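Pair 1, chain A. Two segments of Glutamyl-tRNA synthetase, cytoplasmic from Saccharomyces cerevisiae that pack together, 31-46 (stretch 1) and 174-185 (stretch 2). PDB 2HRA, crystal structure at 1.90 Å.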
# COMPACT_ATOMS: atom_id res chain seq x y z
N ILE A 31 8.82 -2.36 -7.87
CA ILE A 31 7.97 -1.58 -7.01
C ILE A 31 7.00 -2.56 -6.37
O ILE A 31 6.05 -3.01 -7.01
CB ILE A 31 7.19 -0.50 -7.79
CG1 ILE A 31 8.15 0.31 -8.68
CG2 ILE A 31 6.37 0.37 -6.83
CD1 ILE A 31 7.41 1.24 -9.70
N VAL A 32 7.27 -2.90 -5.12
CA VAL A 32 6.51 -3.90 -4.36
C VAL A 32 5.09 -3.43 -4.07
O VAL A 32 4.87 -2.24 -3.74
CB VAL A 32 7.28 -4.24 -3.05
CG1 VAL A 32 6.45 -5.17 -2.12
CG2 VAL A 32 8.65 -4.87 -3.38
N ALA A 33 4.14 -4.35 -4.20
CA ALA A 33 2.71 -4.07 -4.09
C ALA A 33 2.26 -3.92 -2.64
O ALA A 33 1.37 -4.64 -2.16
CB ALA A 33 1.91 -5.15 -4.80
N TYR A 34 2.86 -2.98 -1.92
CA TYR A 34 2.54 -2.80 -0.50
C TYR A 34 1.09 -2.40 -0.32
O TYR A 34 0.42 -2.89 0.58
CB TYR A 34 3.50 -1.79 0.19
CG TYR A 34 4.87 -2.36 0.46
CD1 TYR A 34 5.98 -1.92 -0.26
CD2 TYR A 34 5.06 -3.38 1.37
CE1 TYR A 34 7.22 -2.44 -0.04
CE2 TYR A 34 6.34 -3.93 1.59
CZ TYR A 34 7.39 -3.46 0.89
OH TYR A 34 8.67 -3.98 1.08
N ALA A 35 0.59 -1.52 -1.16
CA ALA A 35 -0.77 -1.02 -0.99
C ALA A 35 -1.78 -2.15 -1.03
O ALA A 35 -2.70 -2.21 -0.21
CB ALA A 35 -1.09 -0.01 -2.05
N GLU A 36 -1.57 -3.05 -1.99
CA GLU A 36 -2.39 -4.21 -2.26
C GLU A 36 -2.29 -5.15 -1.10
O GLU A 36 -3.31 -5.63 -0.61
CB GLU A 36 -1.92 -4.92 -3.54
CG GLU A 36 -2.21 -4.15 -4.85
CD GLU A 36 -1.14 -3.05 -5.19
OE1 GLU A 36 -0.22 -2.81 -4.41
OE2 GLU A 36 -1.23 -2.45 -6.28
N LEU A 37 -1.08 -5.42 -0.64
CA LEU A 37 -0.89 -6.28 0.51
C LEU A 37 -1.55 -5.73 1.77
O LEU A 37 -2.15 -6.50 2.53
CB LEU A 37 0.60 -6.55 0.77
CG LEU A 37 1.00 -7.35 2.03
CD1 LEU A 37 0.61 -8.81 2.01
CD2 LEU A 37 2.52 -7.22 2.19
N ILE A 38 -1.44 -4.42 2.01
CA ILE A 38 -2.01 -3.83 3.24
C ILE A 38 -3.56 -3.88 3.16
O ILE A 38 -4.26 -4.25 4.13
CB ILE A 38 -1.42 -2.37 3.48
CG1 ILE A 38 0.08 -2.45 3.82
CG2 ILE A 38 -2.07 -1.67 4.66
CD1 ILE A 38 0.81 -1.10 3.81
N ALA A 39 -4.09 -3.60 1.98
CA ALA A 39 -5.53 -3.71 1.74
C ALA A 39 -6.07 -5.07 2.17
O ALA A 39 -7.14 -5.17 2.78
CB ALA A 39 -5.84 -3.45 0.26
N ALA A 40 -5.33 -6.13 1.79
CA ALA A 40 -5.68 -7.51 2.08
C ALA A 40 -5.54 -7.78 3.56
O ALA A 40 -6.35 -8.45 4.13
CB ALA A 40 -4.78 -8.48 1.28
N ARG A 41 -4.52 -7.22 4.19
CA ARG A 41 -4.38 -7.35 5.64
C ARG A 41 -5.53 -6.70 6.39
O ARG A 41 -6.00 -7.24 7.40
CB ARG A 41 -3.03 -6.81 6.10
CG ARG A 41 -1.90 -7.67 5.57
CD ARG A 41 -0.56 -6.97 5.53
NE ARG A 41 -0.05 -6.58 6.85
CZ ARG A 41 0.66 -7.35 7.69
NH1 ARG A 41 0.92 -8.64 7.45
NH2 ARG A 41 1.06 -6.84 8.84
N ILE A 42 -6.01 -5.56 5.88
CA ILE A 42 -7.15 -4.89 6.48
C ILE A 42 -8.40 -5.76 6.34
O ILE A 42 -9.15 -5.97 7.29
CB ILE A 42 -7.36 -3.47 5.85
CG1 ILE A 42 -6.16 -2.58 6.21
CG2 ILE A 42 -8.73 -2.87 6.34
CD1 ILE A 42 -5.98 -1.28 5.33
N VAL A 43 -8.61 -6.27 5.14
CA VAL A 43 -9.75 -7.13 4.87
C VAL A 43 -9.77 -8.36 5.80
O VAL A 43 -10.79 -8.65 6.48
CB VAL A 43 -9.76 -7.58 3.39
CG1 VAL A 43 -10.79 -8.67 3.16
CG2 VAL A 43 -10.01 -6.39 2.48
N ASN A 44 -8.66 -9.08 5.88
CA ASN A 44 -8.63 -10.28 6.74
C ASN A 44 -8.67 -9.97 8.23
O ASN A 44 -9.13 -10.80 9.01
CB ASN A 44 -7.41 -11.16 6.45
CG ASN A 44 -7.47 -11.84 5.08
OD1 ASN A 44 -8.52 -12.24 4.57
ND2 ASN A 44 -6.32 -12.02 4.52
N ALA A 45 -8.17 -8.79 8.62
CA ALA A 45 -8.30 -8.32 10.00
C ALA A 45 -9.75 -8.21 10.43
O ALA A 45 -10.08 -8.56 11.56
CB ALA A 45 -7.62 -6.99 10.19
N LEU A 46 -10.60 -7.70 9.53
CA LEU A 46 -12.03 -7.49 9.80
C LEU A 46 -12.97 -8.56 9.29
O LEU A 46 -14.14 -8.57 9.63
CB LEU A 46 -12.47 -6.17 9.16
CG LEU A 46 -11.73 -4.93 9.60
CD1 LEU A 46 -12.29 -3.75 8.85
CD2 LEU A 46 -11.87 -4.76 11.12
N ASP A 174 0.94 0.99 13.32
CA ASP A 174 -0.14 0.04 13.15
C ASP A 174 0.46 -1.14 12.38
O ASP A 174 0.78 -1.02 11.20
CB ASP A 174 -1.26 0.72 12.36
CG ASP A 174 -2.51 -0.13 12.22
OD1 ASP A 174 -2.40 -1.35 12.34
OD2 ASP A 174 -3.61 0.43 11.95
N PRO A 175 0.59 -2.32 13.04
CA PRO A 175 1.20 -3.51 12.44
C PRO A 175 0.66 -3.89 11.06
O PRO A 175 1.40 -4.44 10.21
CB PRO A 175 0.84 -4.63 13.42
CG PRO A 175 0.52 -3.98 14.68
CD PRO A 175 0.08 -2.59 14.39
N ILE A 176 -0.63 -3.66 10.87
CA ILE A 176 -1.27 -3.91 9.58
C ILE A 176 -0.46 -3.27 8.46
O ILE A 176 -0.34 -3.88 7.39
CB ILE A 176 -2.74 -3.43 9.54
CG1 ILE A 176 -3.64 -4.47 10.20
CG2 ILE A 176 -3.19 -3.19 8.09
CD1 ILE A 176 -4.98 -3.97 10.74
N PHE A 177 0.07 -2.07 8.71
CA PHE A 177 0.93 -1.34 7.74
C PHE A 177 2.40 -1.63 8.01
O PHE A 177 3.12 -2.07 7.14
CB PHE A 177 0.78 0.17 7.90
CG PHE A 177 -0.54 0.70 7.42
CD1 PHE A 177 -1.71 0.40 8.09
CD2 PHE A 177 -0.59 1.51 6.31
CE1 PHE A 177 -2.93 0.88 7.65
CE2 PHE A 177 -1.80 2.01 5.85
CZ PHE A 177 -2.97 1.69 6.52
N GLY A 178 2.83 -1.35 9.23
CA GLY A 178 4.25 -1.33 9.57
C GLY A 178 4.96 -2.68 9.63
O GLY A 178 6.20 -2.70 9.61
N GLU A 179 4.22 -3.78 9.74
CA GLU A 179 4.83 -5.12 9.68
C GLU A 179 4.60 -5.83 8.32
O GLU A 179 4.98 -6.99 8.16
CB GLU A 179 4.33 -6.01 10.83
CG GLU A 179 4.69 -5.46 12.19
CD GLU A 179 4.24 -6.35 13.32
OE1 GLU A 179 3.56 -7.36 13.08
OE2 GLU A 179 4.56 -6.00 14.46
N ALA A 180 4.02 -5.13 7.34
CA ALA A 180 3.76 -5.75 6.05
C ALA A 180 5.07 -6.14 5.36
O ALA A 180 5.17 -7.22 4.79
CB ALA A 180 2.92 -4.82 5.16
N HIS A 181 6.06 -5.27 5.44
CA HIS A 181 7.39 -5.60 4.90
C HIS A 181 7.98 -6.85 5.57
O HIS A 181 8.36 -7.79 4.88
CB HIS A 181 8.35 -4.43 5.05
CG HIS A 181 9.78 -4.83 4.92
ND1 HIS A 181 10.38 -5.05 3.70
CD2 HIS A 181 10.72 -5.10 5.86
CE1 HIS A 181 11.64 -5.42 3.89
NE2 HIS A 181 11.87 -5.46 5.19
N ASP A 182 8.07 -6.85 6.89
CA ASP A 182 8.53 -8.04 7.64
C ASP A 182 7.72 -9.31 7.33
O ASP A 182 8.29 -10.38 7.16
CB ASP A 182 8.50 -7.78 9.15
CG ASP A 182 9.60 -6.83 9.60
OD1 ASP A 182 9.61 -6.47 10.80
OD2 ASP A 182 10.46 -6.46 8.76
N PHE A 183 6.40 -9.18 7.23
CA PHE A 183 5.57 -10.29 6.80
C PHE A 183 5.99 -10.82 5.45
O PHE A 183 6.11 -12.01 5.23
CB PHE A 183 4.09 -9.90 6.71
CG PHE A 183 3.26 -10.94 5.98
CD1 PHE A 183 2.84 -12.09 6.63
CD2 PHE A 183 2.97 -10.79 4.64
CE1 PHE A 183 2.12 -13.06 5.95
CE2 PHE A 183 2.24 -11.77 3.96
CZ PHE A 183 1.82 -12.89 4.62
N LEU A 184 6.19 -9.91 4.51
CA LEU A 184 6.56 -10.30 3.17
C LEU A 184 7.94 -10.96 3.13
O LEU A 184 8.13 -12.00 2.50
CB LEU A 184 6.49 -9.08 2.25
CG LEU A 184 6.67 -9.33 0.77
CD1 LEU A 184 5.81 -10.47 0.28
CD2 LEU A 184 6.36 -8.01 0.02
N SER A 185 8.89 -10.39 3.85
CA SER A 185 10.26 -10.89 3.83
C SER A 185 10.49 -12.20 4.60
O SER A 185 11.32 -13.02 4.19
CB SER A 185 11.24 -9.78 4.27
OG SER A 185 11.46 -9.78 5.67
O HOH W 1 1.58 -8.18 11.58

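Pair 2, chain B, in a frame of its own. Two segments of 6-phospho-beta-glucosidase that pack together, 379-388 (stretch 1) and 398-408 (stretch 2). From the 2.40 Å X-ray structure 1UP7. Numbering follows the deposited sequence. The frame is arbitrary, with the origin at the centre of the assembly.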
# COMPACT_ATOMS: atom_id res chain seq x y z
N SER B 379 -3.25 20.73 -23.06
CA SER B 379 -2.78 19.86 -24.13
C SER B 379 -3.91 19.15 -24.85
O SER B 379 -4.65 18.36 -24.24
CB SER B 379 -1.81 18.84 -23.54
OG SER B 379 -1.48 17.87 -24.50
N LYS B 380 -3.99 19.41 -26.15
CA LYS B 380 -4.97 18.79 -27.03
C LYS B 380 -4.69 17.29 -27.12
O LYS B 380 -5.59 16.49 -27.02
CB LYS B 380 -4.86 19.43 -28.40
CG LYS B 380 -6.19 19.71 -29.01
CD LYS B 380 -6.16 19.86 -30.53
CE LYS B 380 -5.86 21.31 -30.95
NZ LYS B 380 -5.67 21.42 -32.49
N LYS B 381 -3.44 16.92 -27.31
CA LYS B 381 -3.01 15.52 -27.36
C LYS B 381 -3.45 14.75 -26.11
O LYS B 381 -3.99 13.65 -26.21
CB LYS B 381 -1.48 15.40 -27.45
CG LYS B 381 -0.98 15.41 -28.85
CD LYS B 381 0.55 15.73 -28.95
CE LYS B 381 0.98 15.57 -30.44
NZ LYS B 381 2.13 16.48 -30.81
N LEU B 382 -3.19 15.32 -24.94
CA LEU B 382 -3.54 14.62 -23.72
C LEU B 382 -5.04 14.57 -23.47
O LEU B 382 -5.52 13.64 -22.85
CB LEU B 382 -2.76 15.17 -22.52
CG LEU B 382 -1.22 15.04 -22.65
CD1 LEU B 382 -0.52 15.75 -21.50
CD2 LEU B 382 -0.73 13.57 -22.76
N ALA B 383 -5.77 15.55 -24.01
CA ALA B 383 -7.23 15.57 -23.93
C ALA B 383 -7.82 14.43 -24.76
O ALA B 383 -8.78 13.77 -24.33
CB ALA B 383 -7.80 16.92 -24.35
N LEU B 384 -7.24 14.19 -25.94
CA LEU B 384 -7.62 13.03 -26.77
C LEU B 384 -7.45 11.72 -25.98
O LEU B 384 -8.32 10.88 -25.98
CB LEU B 384 -6.70 12.98 -27.99
CG LEU B 384 -7.21 12.92 -29.41
CD1 LEU B 384 -8.57 13.63 -29.66
CD2 LEU B 384 -6.08 13.46 -30.33
N LYS B 385 -6.31 11.59 -25.31
CA LYS B 385 -6.02 10.46 -24.48
C LYS B 385 -7.03 10.32 -23.34
O LYS B 385 -7.51 9.21 -23.08
CB LYS B 385 -4.59 10.56 -23.93
CG LYS B 385 -4.08 9.39 -23.12
CD LYS B 385 -2.68 9.79 -22.63
CE LYS B 385 -2.09 8.66 -21.81
NZ LYS B 385 -0.72 8.90 -21.38
N ALA B 386 -7.39 11.43 -22.68
CA ALA B 386 -8.42 11.37 -21.62
C ALA B 386 -9.77 10.92 -22.19
O ALA B 386 -10.44 10.03 -21.65
CB ALA B 386 -8.58 12.69 -20.92
N LEU B 387 -10.14 11.51 -23.32
CA LEU B 387 -11.41 11.23 -23.95
C LEU B 387 -11.54 9.76 -24.34
O LEU B 387 -12.59 9.12 -24.09
CB LEU B 387 -11.55 12.17 -25.14
CG LEU B 387 -12.90 12.55 -25.72
CD1 LEU B 387 -14.00 12.93 -24.68
CD2 LEU B 387 -12.66 13.68 -26.74
N LEU B 388 -10.47 9.19 -24.91
CA LEU B 388 -10.45 7.75 -25.24
C LEU B 388 -10.51 6.82 -24.04
O LEU B 388 -10.91 5.66 -24.20
CB LEU B 388 -9.19 7.41 -26.00
CG LEU B 388 -9.06 7.88 -27.44
CD1 LEU B 388 -7.65 7.56 -27.87
CD2 LEU B 388 -10.12 7.17 -28.32
N ASP B 398 -13.64 8.41 -34.03
CA ASP B 398 -14.41 9.62 -33.79
C ASP B 398 -13.73 10.61 -32.86
O ASP B 398 -14.22 11.73 -32.71
CB ASP B 398 -15.77 9.31 -33.16
CG ASP B 398 -16.65 8.47 -34.05
OD1 ASP B 398 -16.85 8.83 -35.22
OD2 ASP B 398 -17.19 7.41 -33.65
N ALA B 399 -12.67 10.18 -32.18
CA ALA B 399 -12.12 10.98 -31.08
C ALA B 399 -11.64 12.38 -31.50
O ALA B 399 -11.93 13.36 -30.83
CB ALA B 399 -11.05 10.20 -30.28
N LYS B 400 -10.97 12.47 -32.64
CA LYS B 400 -10.45 13.75 -33.07
C LYS B 400 -11.51 14.75 -33.43
O LYS B 400 -11.44 15.91 -32.98
CB LYS B 400 -9.50 13.58 -34.25
CG LYS B 400 -8.10 13.87 -33.88
CD LYS B 400 -7.19 13.35 -34.96
CE LYS B 400 -6.07 14.33 -35.21
NZ LYS B 400 -6.46 15.67 -34.71
N ASP B 401 -12.46 14.34 -34.26
CA ASP B 401 -13.54 15.25 -34.65
C ASP B 401 -14.34 15.67 -33.42
O ASP B 401 -14.69 16.83 -33.29
CB ASP B 401 -14.45 14.62 -35.72
CG ASP B 401 -13.79 14.53 -37.07
OD1 ASP B 401 -12.88 15.32 -37.35
OD2 ASP B 401 -14.12 13.69 -37.93
N LEU B 402 -14.62 14.72 -32.54
CA LEU B 402 -15.40 15.03 -31.33
C LEU B 402 -14.68 16.10 -30.48
O LEU B 402 -15.31 17.12 -30.08
CB LEU B 402 -15.68 13.76 -30.49
CG LEU B 402 -16.31 13.96 -29.11
CD1 LEU B 402 -17.66 14.64 -29.25
CD2 LEU B 402 -16.42 12.61 -28.33
N LEU B 403 -13.39 15.88 -30.21
CA LEU B 403 -12.60 16.85 -29.44
C LEU B 403 -12.62 18.24 -30.06
O LEU B 403 -12.77 19.23 -29.37
CB LEU B 403 -11.15 16.39 -29.18
CG LEU B 403 -10.27 17.34 -28.29
CD1 LEU B 403 -10.81 17.63 -26.87
CD2 LEU B 403 -8.83 16.90 -28.18
N GLU B 404 -12.50 18.30 -31.39
CA GLU B 404 -12.51 19.56 -32.12
C GLU B 404 -13.81 20.28 -31.94
O GLU B 404 -13.80 21.48 -31.72
CB GLU B 404 -12.27 19.32 -33.61
CG GLU B 404 -10.91 19.78 -34.07
CD GLU B 404 -10.01 18.63 -34.48
OE1 GLU B 404 -10.10 18.18 -35.68
OE2 GLU B 404 -9.21 18.20 -33.59
N GLU B 405 -14.93 19.56 -32.03
CA GLU B 405 -16.25 20.14 -31.81
C GLU B 405 -16.38 20.71 -30.40
O GLU B 405 -16.86 21.84 -30.21
CB GLU B 405 -17.33 19.11 -32.04
CG GLU B 405 -18.10 19.35 -33.31
CD GLU B 405 -19.49 18.76 -33.25
OE1 GLU B 405 -19.60 17.53 -33.23
OE2 GLU B 405 -20.46 19.53 -33.23
N ILE B 406 -15.93 19.92 -29.42
CA ILE B 406 -16.00 20.33 -28.03
C ILE B 406 -15.15 21.60 -27.79
O ILE B 406 -15.61 22.54 -27.13
CB ILE B 406 -15.50 19.21 -27.10
CG1 ILE B 406 -16.50 18.04 -27.02
CG2 ILE B 406 -15.15 19.79 -25.70
CD1 ILE B 406 -15.84 16.77 -26.42
N LEU B 407 -13.92 21.62 -28.30
CA LEU B 407 -13.04 22.80 -28.12
C LEU B 407 -13.57 24.03 -28.83
O LEU B 407 -13.46 25.17 -28.30
CB LEU B 407 -11.59 22.55 -28.54
CG LEU B 407 -10.89 21.43 -27.77
CD1 LEU B 407 -9.51 21.17 -28.37
CD2 LEU B 407 -10.82 21.75 -26.26
N GLU B 408 -14.16 23.84 -30.01
CA GLU B 408 -14.75 25.01 -30.66
C GLU B 408 -15.97 25.53 -29.87
O GLU B 408 -16.10 26.75 -29.69
CB GLU B 408 -15.04 24.75 -32.14
CG GLU B 408 -15.58 25.96 -32.89
CD GLU B 408 -14.59 27.13 -32.94
OE1 GLU B 408 -13.37 26.93 -32.65
OE2 GLU B 408 -15.01 28.28 -33.28

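Both pairs set one helix across another at a steep angle. In pair 1 the axes of helix 34-46 and helix 180-185 approach to 10.8 Å with 98° between their N-to-C directions; in pair 2 helix 380-388 and helix 398-408 approach to 9.9 Å at 115°. Fitting N, CA and C of 14 central residues gives an RMSD of 0.8 Å. Agreement is best along the first helix, where Ile A38 = Leu B384, Ala A40 = Ala B386 and Arg A41 = Leu B387 have CA atoms within 0.4 Å, and at Ala A180 = Leu B403 (0.3 Å) in the second. It loosens to 1.4-1.6 Å over Ile A176 to Glu A179, matched to Ala B399 to Leu B402. There the backbones differ: pair 1 has a short helix, 175-178, and Glu A179 leaves helical phi/psi before the next helix begins, whereas residues 399-402 of pair 2 run in a continuous helix.

The best-matched position of the second stretch is filled differently. Ala A180 places its CB 3.8 Å from Leu A37 CD2 and 3.9 Å from Ile A38 CG1. Leu B403 is a knob among Lys B380, Ala B383, Leu B384 and Leu B387, with its CD2 4.0 Å from Ala B383 CB and 3.6 Å from Leu B384 CD1. Size is thus exchanged across the contact: Leu A37 faces Ala A180, while its counterpart Ala B383 faces Leu B403. In pair 1 the knob is instead Ile A176, seated among Ile A38, Arg A41, Ile A42 and Ala A45; its CG2 lies 3.6 Å from Ile A42 CG1. The matching Ala B399 reaches less far, yet its CB still meets Leu B388 CD2 at 3.7 Å.

Ile A38 and Leu B384 have side-chain centres only 0.5 Å apart but different neighbours. Ile A38 CG2 stands 3.7 Å from the centroid of the Phe A177 ring (CG, CD1, CD2, CE1, CE2 and CZ), 4° off its normal, a CH-pi contact over the face. At the matched position, Lys B400 offers aliphatic atoms, its CG lying 4.1 Å from Leu B384 CD2.

The sharpest chemical contrast is Arg A41 = Leu B387. Arg A41 NE donates to Ile A176 O at 2.8 Å (167°), and its NH2 donates to Pro A175 O at 2.8 Å (141°). Both oxygens lie near the guanidinium plane, where its N-H groups point, while Ala A180 N lies over one face. Water 1 extends the polar network, accepting from Arg A41 NH2 at 3.1 Å and donating to Glu A179 OE1 at 2.6 Å. Leu B387 makes apolar contacts instead: its CD2 is 3.9 Å from Leu B403 CB and 4.2 Å from Leu B402 CD2.

Pair 1 adds a weak hydrogen bond between Tyr A34 OH and His A181 ND1 (3.3 Å); pair 2 has none across the stretches. The buried areas, 679 and 502 Å², accompany these two solutions, one mixed and one apolar.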